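Local coordinates for protein beta-galactoside alpha-2,6-sialyltransferase (Photobacterium sp., PDB 2Z4T) that acts as an alpha-2,6-sialyltransferase, probably moving sialic acid from a CMP-linked donor onto galactoside acceptors such as lactose, at residues Y39-P44 with S76-A81; N239-R244 with R479-Q484; K295-L300 with I487-V492. All blocks are in the same frame, centred on the assembly; numbering follows the deposited sequence.

Interaction 1 (Y39-P44 with S76-A81); sequences YVNLEP and SLSVVA
Tyr39-Leu42 and Leu77-Val80 pair as a two-stranded antiparallel sheet, part of one layer of the immunoglobulin-like beta-sandwich that forms the N-terminal domain. The strands run almost exactly opposed, at 169°, with Val40-Val79 and Leu42-Leu77 as hydrogen-bonded pairs and Tyr39-Val80 and Asn41-Ser78 as non-hydrogen-bonded pairs. Within each hydrogen-bonded pair both N-H groups find the partner carbonyl; Val40 N lies 2.8 Å from Val79 O, and Leu77 N lies 2.7 Å from Leu42 O. The two faces of the ribbon differ sharply in character. Val40, Leu42, Leu77 and Val79 turn into the sandwich, where Leu42 CD1 meets Leu77 CD2 at 4.4 Å and the group packs on Ile34, Val108, Leu110 and Trp57 of the facing strands; valine, whose beta-branching suits a strand, and leucine give this inner side its apolar surface. Tyr39, Asn41, Ser78 and Val80 line the outer face, and here the cross-strand contacts are largely polar. With CG of Tyr39 anti to the backbone N (chi1 173°), the ring has Asn41 N above one face, and Tyr39 OH makes a 2.7 Å hydrogen bond to Ser78 OG, which lies at the ring edge near CE2. Asn41 ND2 reaches across between two serines, bonding Ser76 OG at 3.1 Å with that oxygen tilted 21° from the amide plane, and Ser78 OG more weakly at 3.4 Å. Ser78 OG is thus held by the phenol and, weakly, by the amide. Beyond the strand ends, the Glu43 carboxylate lies against the methylene of Ser76, with OE1 3.1 Å from CB. Small serines stand opposite longer polar residues, so the outer face is tied by side-chain hydrogen bonds, while the inner face relies on apolar burial.

Interaction 2 (N239-R244 with R479-Q484); sequences NLYNWR and RSPLVQ
Tyr241 CG stands anti to the backbone N (chi1 177°), and the ring beyond it lies against Pro481 and Gln484, while Gln484 CG lies anti to its own carbonyl carbon (chi1 -68°), beside the tyrosine hydroxyl. The ring crosses Pro481 at about a right angle. Pro481 CA makes an off-centre CH-pi contact, 4.2 Å from the ring centroid, and Pro481 CB touches Tyr241 CD2 at 3.6 Å; Pro481 O lies over one face. Gln484 contributes its aliphatic part, with CB 3.4 Å from Tyr241 CE1 and CG 3.4 Å from Tyr241 OH. Its amide is occupied otherwise, NE2 being bonded to Leu478 O. A flat aromatic ring suits this place because it can lie across the rigid proline and the glutamine methylenes together, and proline suits the first turn of a helix, where its missing N-H costs no bond. Ser480 at the N-cap accepts a weak bond from Val483 N, and its carbonyl takes Gln484 N. Arg244 lies on the other side of the ring from Pro481. Its NE bonds Tyr241 O at 2.9 Å, on a carbonyl lone pair, and its guanidinium plane has Tyr241 CE1 3.3 Å above it, toward the rim. Arg244 NH1 goes on to Glu301, a magnesium ligand. Arg479 NH2 comes to 3.7 Å from Tyr241 OH, the guanidinium and ring planes 74° apart. Helix 234-243 follows strand 222-230 of the mixed sheet, whereas helix 481-488 follows strand 460-465 of the parallel sheet and precedes strand 498-499 in the chain, so the contact probably joins the two halves of the GT-B fold; Pro481 also touches Val238, and Tyr241 packs on Tyr297 of helix 297-300.

Interaction 3 (K295-L300 with I487-V492); sequences KDYLTL and IKLGIV. With PO4 (phosphate ion), chain I.
Asp296 O is gripped by two backbone donors, Thr299 N at 3.0 Å and Leu300 N at 2.8 Å, in the turn that carries Asp296, Tyr297 and Leu300 to Leu489. The Leu489 methyl CD2 is the apolar focus: it meets Tyr297 CD1 at 3.9 Å and Leu300 CD1 at 3.9 Å, and the leucine crosses each of these side chains at about a right angle. A branched leucine suits a spot where one methyl must touch both a ring and another leucine. Lys488 lies on Leu300 with its aliphatic chain, CE 3.3 Å from Leu300 O, while CB faces the edge of the Tyr297 ring. Bends at chi2 and chi4 fold the lysine, whose side chain comes close to that of Glu301, a ligand of a bound magnesium ion. The helix ends in a Schellman motif, Gly490 N bonding Ile487 O at 2.8 Å; the positive phi of Gly490 suits a residue without CB. Arg294 links the segments, salt-bridged to Asp296 OD1 and bonded to Leu489 O. On the far side, Lys295 NZ holds phosphate O1 at 2.7 Å and also Leu315 O; this phosphate probably came from the crystallisation liquor. Direct contact between the segments is thus apolar and van der Waals in kind, whereas a polar tie runs through Arg294. Lys488, beside Glu301, adds positive charge near the metal site, where it may help balance the carboxylate along with the magnesium ion.

Interaction 1 stands apart from the others, its centre about 60 Å from that of interaction 2 and 57 Å from that of interaction 3, in the N-terminal sandwich domain. It is a strand pair with a buried apolar face and a polar outer one, knit by backbone bonds. Interactions 2 and 3, with centres 11 Å apart, share helix 481-488 and both probably join the halves of the glycosyltransferase fold, by van der Waals contact with no cross-segment hydrogen bond. Interaction 2, at the helix start, is a surface contact of ring, proline and methylenes; interaction 3, at its end, is partly buried and leucine-rich. They meet where Tyr241 CD1 lies 3.6 Å from Tyr297 OH.

Interaction 1 (Y39-P44 with S76-A81)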
loop_
_atom_site.group_PDB
_atom_site.type_symbol
_atom_site.label_atom_id
_atom_site.label_comp_id
_atom_site.label_asym_id
_atom_site.label_seq_id
_atom_site.Cartn_x
_atom_site.Cartn_y
_atom_site.Cartn_z
ATOM N N TYR A 39 -15.464 26.850 -0.036
ATOM C CA TYR A 39 -15.261 28.277 0.034
ATOM C C TYR A 39 -13.892 28.624 -0.553
ATOM O O TYR A 39 -12.890 27.926 -0.315
ATOM C CB TYR A 39 -15.363 28.744 1.491
ATOM C CG TYR A 39 -14.994 30.198 1.665
ATOM C CD1 TYR A 39 -13.769 30.562 2.232
ATOM C CD2 TYR A 39 -15.855 31.218 1.228
ATOM C CE1 TYR A 39 -13.413 31.899 2.378
ATOM C CE2 TYR A 39 -15.503 32.564 1.368
ATOM C CZ TYR A 39 -14.276 32.888 1.943
ATOM O OH TYR A 39 -13.900 34.203 2.078
ATOM N N VAL A 40 -13.862 29.698 -1.335
ATOM C CA VAL A 40 -12.638 30.162 -1.965
ATOM C C VAL A 40 -12.518 31.642 -1.718
ATOM O O VAL A 40 -13.485 32.394 -1.898
ATOM C CB VAL A 40 -12.663 29.993 -3.500
ATOM C CG1 VAL A 40 -11.286 30.228 -4.078
ATOM C CG2 VAL A 40 -13.170 28.618 -3.902
ATOM N N ASN A 41 -11.330 32.057 -1.314
ATOM C CA ASN A 41 -10.981 33.452 -1.295
ATOM C C ASN A 41 -9.626 33.694 -1.956
ATOM O O ASN A 41 -8.588 33.276 -1.431
ATOM C CB ASN A 41 -10.984 33.988 0.120
ATOM C CG ASN A 41 -10.817 35.480 0.144
ATOM O OD1 ASN A 41 -9.708 35.988 0.304
ATOM N ND2 ASN A 41 -11.911 36.197 -0.091
ATOM N N LEU A 42 -9.650 34.373 -3.102
ATOM C CA LEU A 42 -8.459 34.541 -3.939
ATOM C C LEU A 42 -8.134 35.985 -4.220
ATOM O O LEU A 42 -9.000 36.757 -4.628
ATOM C CB LEU A 42 -8.640 33.840 -5.285
ATOM C CG LEU A 42 -8.681 32.319 -5.244
ATOM C CD1 LEU A 42 -9.135 31.785 -6.601
ATOM C CD2 LEU A 42 -7.332 31.698 -4.791
ATOM N N GLU A 43 -6.868 36.330 -4.027
ATOM C CA GLU A 43 -6.354 37.645 -4.371
ATOM C C GLU A 43 -6.086 37.655 -5.863
ATOM O O GLU A 43 -5.467 36.732 -6.365
ATOM C CB GLU A 43 -5.059 37.920 -3.598
ATOM C CG GLU A 43 -5.240 38.041 -2.081
ATOM C CD GLU A 43 -6.105 39.241 -1.684
ATOM O OE1 GLU A 43 -6.895 39.103 -0.720
ATOM O OE2 GLU A 43 -6.011 40.310 -2.344
ATOM N N PRO A 44 -6.569 38.681 -6.580
ATOM C CA PRO A 44 -6.393 38.734 -8.036
ATOM C C PRO A 44 -4.978 39.116 -8.489
ATOM O O PRO A 44 -4.569 38.763 -9.586
ATOM C CB PRO A 44 -7.373 39.820 -8.458
ATOM C CG PRO A 44 -7.500 40.698 -7.282
ATOM C CD PRO A 44 -7.333 39.837 -6.075
ATOM N N SER A 76 -10.494 41.005 -3.267
ATOM C CA SER A 76 -10.300 39.571 -3.324
ATOM C C SER A 76 -11.617 38.856 -3.666
ATOM O O SER A 76 -12.694 39.297 -3.278
ATOM C CB SER A 76 -9.672 39.037 -2.039
ATOM O OG SER A 76 -10.645 38.804 -1.054
ATOM N N LEU A 77 -11.511 37.765 -4.417
ATOM C CA LEU A 77 -12.668 37.005 -4.888
ATOM C C LEU A 77 -13.157 36.023 -3.832
ATOM O O LEU A 77 -12.424 35.131 -3.412
ATOM C CB LEU A 77 -12.305 36.237 -6.161
ATOM C CG LEU A 77 -13.343 35.248 -6.711
ATOM C CD1 LEU A 77 -14.511 35.974 -7.423
ATOM C CD2 LEU A 77 -12.682 34.202 -7.612
ATOM N N SER A 78 -14.402 36.188 -3.415
ATOM C CA SER A 78 -14.986 35.295 -2.443
ATOM C C SER A 78 -16.221 34.594 -3.016
ATOM O O SER A 78 -17.208 35.245 -3.377
ATOM C CB SER A 78 -15.326 36.075 -1.183
ATOM O OG SER A 78 -15.174 35.229 -0.069
ATOM N N VAL A 79 -16.143 33.269 -3.135
ATOM C CA VAL A 79 -17.241 32.447 -3.653
ATOM C C VAL A 79 -17.291 31.061 -3.031
ATOM O O VAL A 79 -16.282 30.520 -2.582
ATOM C CB VAL A 79 -17.201 32.276 -5.196
ATOM C CG1 VAL A 79 -17.809 33.487 -5.869
ATOM C CG2 VAL A 79 -15.790 32.034 -5.702
ATOM N N VAL A 80 -18.480 30.490 -3.034
ATOM C CA VAL A 80 -18.707 29.143 -2.564
ATOM C C VAL A 80 -18.980 28.320 -3.817
ATOM O O VAL A 80 -19.810 28.711 -4.640
ATOM C CB VAL A 80 -19.928 29.112 -1.606
ATOM C CG1 VAL A 80 -20.152 27.725 -1.053
ATOM C CG2 VAL A 80 -19.720 30.113 -0.455
ATOM N N ALA A 81 -18.269 27.209 -3.989
ATOM C CA ALA A 81 -18.500 26.319 -5.116
ATOM C C ALA A 81 -19.916 25.785 -4.999
ATOM O O ALA A 81 -20.383 25.567 -3.885
ATOM C CB ALA A 81 -17.509 25.182 -5.082
#

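Interaction 2 (N239-R244 with R479-Q484)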
loop_
_atom_site.group_PDB
_atom_site.type_symbol
_atom_site.label_atom_id
_atom_site.label_comp_id
_atom_site.label_asym_id
_atom_site.label_seq_id
_atom_site.Cartn_x
_atom_site.Cartn_y
_atom_site.Cartn_z
ATOM N N ASN A 239 -3.874 -20.175 1.048
ATOM C CA ASN A 239 -5.309 -20.345 0.940
ATOM C C ASN A 239 -5.734 -20.838 -0.423
ATOM O O ASN A 239 -6.604 -21.721 -0.509
ATOM C CB ASN A 239 -6.047 -19.047 1.277
ATOM C CG ASN A 239 -5.985 -18.728 2.752
ATOM O OD1 ASN A 239 -5.764 -19.625 3.584
ATOM N ND2 ASN A 239 -6.153 -17.452 3.093
ATOM N N LEU A 240 -5.162 -20.271 -1.487
ATOM C CA LEU A 240 -5.549 -20.721 -2.825
ATOM C C LEU A 240 -5.062 -22.158 -3.076
ATOM O O LEU A 240 -5.790 -22.948 -3.668
ATOM C CB LEU A 240 -5.077 -19.764 -3.923
ATOM C CG LEU A 240 -5.759 -18.395 -3.987
ATOM C CD1 LEU A 240 -4.868 -17.392 -4.691
ATOM C CD2 LEU A 240 -7.083 -18.483 -4.669
ATOM N N TYR A 241 -3.860 -22.492 -2.600
ATOM C CA TYR A 241 -3.334 -23.847 -2.709
ATOM C C TYR A 241 -4.259 -24.887 -2.083
ATOM O O TYR A 241 -4.458 -25.979 -2.641
ATOM C CB TYR A 241 -1.976 -23.956 -2.041
ATOM C CG TYR A 241 -1.429 -25.356 -2.056
ATOM C CD1 TYR A 241 -0.734 -25.838 -3.166
ATOM C CD2 TYR A 241 -1.610 -26.210 -0.959
ATOM C CE1 TYR A 241 -0.244 -27.140 -3.193
ATOM C CE2 TYR A 241 -1.110 -27.514 -0.964
ATOM C CZ TYR A 241 -0.423 -27.969 -2.090
ATOM O OH TYR A 241 0.084 -29.255 -2.118
ATOM N N ASN A 242 -4.805 -24.571 -0.908
ATOM C CA ASN A 242 -5.815 -25.452 -0.311
ATOM C C ASN A 242 -7.124 -25.462 -1.083
ATOM O O ASN A 242 -7.774 -26.506 -1.203
ATOM C CB ASN A 242 -6.048 -25.103 1.160
ATOM C CG ASN A 242 -4.835 -25.424 2.010
ATOM O OD1 ASN A 242 -4.144 -26.413 1.749
ATOM N ND2 ASN A 242 -4.547 -24.584 3.002
ATOM N N TRP A 243 -7.491 -24.308 -1.625
ATOM C CA TRP A 243 -8.772 -24.142 -2.282
ATOM C C TRP A 243 -8.818 -24.827 -3.650
ATOM O O TRP A 243 -9.901 -24.985 -4.247
ATOM C CB TRP A 243 -9.093 -22.670 -2.413
ATOM C CG TRP A 243 -10.550 -22.386 -2.558
ATOM C CD1 TRP A 243 -11.491 -22.381 -1.571
ATOM C CD2 TRP A 243 -11.228 -22.039 -3.759
ATOM N NE1 TRP A 243 -12.714 -22.054 -2.086
ATOM C CE2 TRP A 243 -12.581 -21.834 -3.430
ATOM C CE3 TRP A 243 -10.819 -21.865 -5.087
ATOM C CZ2 TRP A 243 -13.543 -21.473 -4.387
ATOM C CZ3 TRP A 243 -11.781 -21.505 -6.043
ATOM C CH2 TRP A 243 -13.124 -21.315 -5.685
ATOM N N ARG A 244 -7.647 -25.263 -4.125
ATOM C CA ARG A 244 -7.572 -26.088 -5.320
ATOM C C ARG A 244 -8.489 -27.308 -5.192
ATOM O O ARG A 244 -9.064 -27.743 -6.200
ATOM C CB ARG A 244 -6.142 -26.542 -5.593
ATOM C CG ARG A 244 -5.195 -25.437 -6.028
ATOM C CD ARG A 244 -3.792 -25.999 -6.209
ATOM N NE ARG A 244 -3.543 -27.049 -5.223
ATOM C CZ ARG A 244 -2.791 -28.123 -5.430
ATOM N NH1 ARG A 244 -2.183 -28.283 -6.597
ATOM N NH2 ARG A 244 -2.651 -29.036 -4.471
ATOM N N ARG A 479 5.110 -31.234 2.103
ATOM C CA ARG A 479 3.692 -31.120 1.846
ATOM C C ARG A 479 3.141 -29.747 2.220
ATOM O O ARG A 479 2.057 -29.371 1.779
ATOM C CB ARG A 479 2.953 -32.210 2.623
ATOM C CG ARG A 479 2.493 -33.423 1.798
ATOM C CD ARG A 479 3.426 -33.863 0.627
ATOM N NE ARG A 479 3.296 -33.083 -0.624
ATOM C CZ ARG A 479 2.179 -32.947 -1.350
ATOM N NH1 ARG A 479 1.039 -33.512 -0.964
ATOM N NH2 ARG A 479 2.199 -32.231 -2.466
ATOM N N SER A 480 3.885 -29.007 3.039
ATOM C CA SER A 480 3.457 -27.690 3.494
ATOM C C SER A 480 3.108 -26.791 2.298
ATOM O O SER A 480 3.875 -26.714 1.336
ATOM C CB SER A 480 4.535 -27.082 4.394
ATOM O OG SER A 480 4.925 -25.792 3.967
ATOM N N PRO A 481 1.914 -26.164 2.329
ATOM C CA PRO A 481 1.411 -25.350 1.221
ATOM C C PRO A 481 2.386 -24.275 0.748
ATOM O O PRO A 481 2.578 -24.072 -0.464
ATOM C CB PRO A 481 0.151 -24.718 1.819
ATOM C CG PRO A 481 -0.322 -25.744 2.774
ATOM C CD PRO A 481 0.927 -26.236 3.424
ATOM N N LEU A 482 3.018 -23.604 1.697
ATOM C CA LEU A 482 3.935 -22.561 1.334
ATOM C C LEU A 482 5.041 -23.167 0.469
ATOM O O LEU A 482 5.411 -22.594 -0.574
ATOM C CB LEU A 482 4.482 -21.826 2.575
ATOM C CG LEU A 482 5.399 -20.641 2.224
ATOM C CD1 LEU A 482 4.608 -19.556 1.463
ATOM C CD2 LEU A 482 6.171 -20.061 3.431
ATOM N N VAL A 483 5.525 -24.349 0.864
ATOM C CA VAL A 483 6.580 -25.014 0.092
ATOM C C VAL A 483 6.096 -25.313 -1.323
ATOM O O VAL A 483 6.788 -24.996 -2.298
ATOM C CB VAL A 483 7.099 -26.293 0.754
ATOM C CG1 VAL A 483 8.153 -26.941 -0.132
ATOM C CG2 VAL A 483 7.673 -25.999 2.118
ATOM N N GLN A 484 4.896 -25.889 -1.424
ATOM C CA GLN A 484 4.316 -26.232 -2.720
ATOM C C GLN A 484 3.966 -25.006 -3.582
ATOM O O GLN A 484 4.146 -25.053 -4.791
ATOM C CB GLN A 484 3.104 -27.181 -2.555
ATOM C CG GLN A 484 3.435 -28.597 -2.052
ATOM C CD GLN A 484 4.484 -29.311 -2.930
ATOM O OE1 GLN A 484 4.353 -29.362 -4.152
ATOM N NE2 GLN A 484 5.531 -29.835 -2.303
#

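Interaction 3 (K295-L300 with I487-V492)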
loop_
_atom_site.group_PDB
_atom_site.type_symbol
_atom_site.label_atom_id
_atom_site.label_comp_id
_atom_site.label_asym_id
_atom_site.label_seq_id
_atom_site.Cartn_x
_atom_site.Cartn_y
_atom_site.Cartn_z
ATOM N N LYS A 295 0.272 -13.047 -10.036
ATOM C CA LYS A 295 -0.872 -13.341 -10.885
ATOM C C LYS A 295 -0.768 -14.686 -11.595
ATOM O O LYS A 295 -1.784 -15.365 -11.792
ATOM C CB LYS A 295 -1.057 -12.224 -11.908
ATOM C CG LYS A 295 -2.192 -12.444 -12.879
ATOM C CD LYS A 295 -2.370 -11.218 -13.753
ATOM C CE LYS A 295 -2.967 -11.582 -15.101
ATOM N NZ LYS A 295 -3.572 -10.383 -15.737
ATOM N N ASP A 296 0.447 -15.074 -11.971
ATOM C CA ASP A 296 0.651 -16.277 -12.766
ATOM C C ASP A 296 0.290 -17.547 -12.006
ATOM O O ASP A 296 0.128 -18.606 -12.603
ATOM C CB ASP A 296 2.075 -16.349 -13.362
ATOM C CG ASP A 296 3.185 -16.199 -12.313
ATOM O OD1 ASP A 296 2.949 -15.591 -11.241
ATOM O OD2 ASP A 296 4.314 -16.672 -12.583
ATOM N N TYR A 297 0.139 -17.441 -10.694
ATOM C CA TYR A 297 -0.297 -18.586 -9.916
ATOM C C TYR A 297 -1.670 -19.103 -10.371
ATOM O O TYR A 297 -1.901 -20.322 -10.388
ATOM C CB TYR A 297 -0.317 -18.277 -8.420
ATOM C CG TYR A 297 -0.488 -19.521 -7.599
ATOM C CD1 TYR A 297 0.521 -20.485 -7.566
ATOM C CD2 TYR A 297 -1.661 -19.756 -6.870
ATOM C CE1 TYR A 297 0.391 -21.636 -6.812
ATOM C CE2 TYR A 297 -1.804 -20.918 -6.096
ATOM C CZ TYR A 297 -0.773 -21.853 -6.079
ATOM O OH TYR A 297 -0.883 -23.028 -5.362
ATOM N N LEU A 298 -2.577 -18.199 -10.749
ATOM C CA LEU A 298 -3.894 -18.658 -11.220
ATOM C C LEU A 298 -3.866 -19.370 -12.593
ATOM O O LEU A 298 -4.881 -19.913 -13.027
ATOM C CB LEU A 298 -4.930 -17.536 -11.203
ATOM C CG LEU A 298 -5.244 -16.909 -9.847
ATOM C CD1 LEU A 298 -6.534 -16.063 -9.938
ATOM C CD2 LEU A 298 -5.331 -17.963 -8.741
ATOM N N THR A 299 -2.702 -19.397 -13.242
ATOM C CA THR A 299 -2.524 -20.029 -14.551
ATOM C C THR A 299 -1.637 -21.254 -14.409
ATOM O O THR A 299 -1.942 -22.323 -14.953
ATOM C CB THR A 299 -1.896 -19.037 -15.560
ATOM O OG1 THR A 299 -2.851 -18.021 -15.880
ATOM C CG2 THR A 299 -1.431 -19.752 -16.865
ATOM N N LEU A 300 -0.532 -21.088 -13.678
ATOM C CA LEU A 300 0.354 -22.198 -13.307
ATOM C C LEU A 300 -0.388 -23.393 -12.679
ATOM O O LEU A 300 -0.018 -24.542 -12.946
ATOM C CB LEU A 300 1.437 -21.696 -12.357
ATOM C CG LEU A 300 2.533 -20.823 -13.004
ATOM C CD1 LEU A 300 3.359 -20.099 -11.958
ATOM C CD2 LEU A 300 3.444 -21.658 -13.933
ATOM N N ILE A 487 7.551 -23.659 -4.910
ATOM C CA ILE A 487 7.961 -24.583 -5.952
ATOM C C ILE A 487 7.204 -24.314 -7.254
ATOM O O ILE A 487 7.831 -24.135 -8.287
ATOM C CB ILE A 487 7.763 -26.062 -5.544
ATOM C CG1 ILE A 487 8.747 -26.478 -4.453
ATOM C CG2 ILE A 487 7.928 -26.982 -6.759
ATOM C CD1 ILE A 487 8.345 -27.749 -3.735
ATOM N N LYS A 488 5.869 -24.292 -7.206
ATOM C CA LYS A 488 5.060 -24.053 -8.403
ATOM C C LYS A 488 5.401 -22.758 -9.108
ATOM O O LYS A 488 5.355 -22.689 -10.341
ATOM C CB LYS A 488 3.568 -24.016 -8.066
ATOM C CG LYS A 488 2.768 -25.063 -8.763
ATOM C CD LYS A 488 2.826 -24.897 -10.265
ATOM C CE LYS A 488 2.083 -26.039 -10.965
ATOM N NZ LYS A 488 2.660 -27.381 -10.703
ATOM N N LEU A 489 5.712 -21.732 -8.319
ATOM C CA LEU A 489 6.095 -20.437 -8.843
ATOM C C LEU A 489 7.528 -20.397 -9.392
ATOM O O LEU A 489 7.966 -19.368 -9.914
ATOM C CB LEU A 489 5.912 -19.360 -7.770
ATOM C CG LEU A 489 4.485 -19.102 -7.294
ATOM C CD1 LEU A 489 4.538 -18.192 -6.079
ATOM C CD2 LEU A 489 3.701 -18.460 -8.402
ATOM N N GLY A 490 8.245 -21.513 -9.280
ATOM C CA GLY A 490 9.606 -21.607 -9.777
ATOM C C GLY A 490 10.598 -20.850 -8.921
ATOM O O GLY A 490 11.674 -20.508 -9.374
ATOM N N ILE A 491 10.240 -20.566 -7.677
ATOM C CA ILE A 491 11.144 -19.844 -6.796
ATOM C C ILE A 491 12.205 -20.790 -6.277
ATOM O O ILE A 491 13.364 -20.458 -6.141
ATOM C CB ILE A 491 10.371 -19.201 -5.650
ATOM C CG1 ILE A 491 9.401 -18.161 -6.234
ATOM C CG2 ILE A 491 11.343 -18.593 -4.639
ATOM C CD1 ILE A 491 8.300 -17.739 -5.313
ATOM N N VAL A 492 11.797 -22.019 -6.064
ATOM C CA VAL A 492 12.633 -22.989 -5.443
ATOM C C VAL A 492 12.329 -24.300 -6.156
ATOM O O VAL A 492 11.244 -24.466 -6.723
ATOM C CB VAL A 492 12.278 -22.999 -3.927
ATOM C CG1 VAL A 492 11.078 -23.930 -3.606
ATOM C CG2 VAL A 492 13.461 -23.316 -3.116
HETATM P P PO4 I . -1.624 -6.752 -15.404
HETATM O O1 PO4 I . -2.301 -8.070 -15.103
HETATM O O2 PO4 I . -2.578 -5.899 -16.227
HETATM O O3 PO4 I . -1.317 -6.047 -14.108
HETATM O O4 PO4 I . -0.345 -7.062 -16.162
#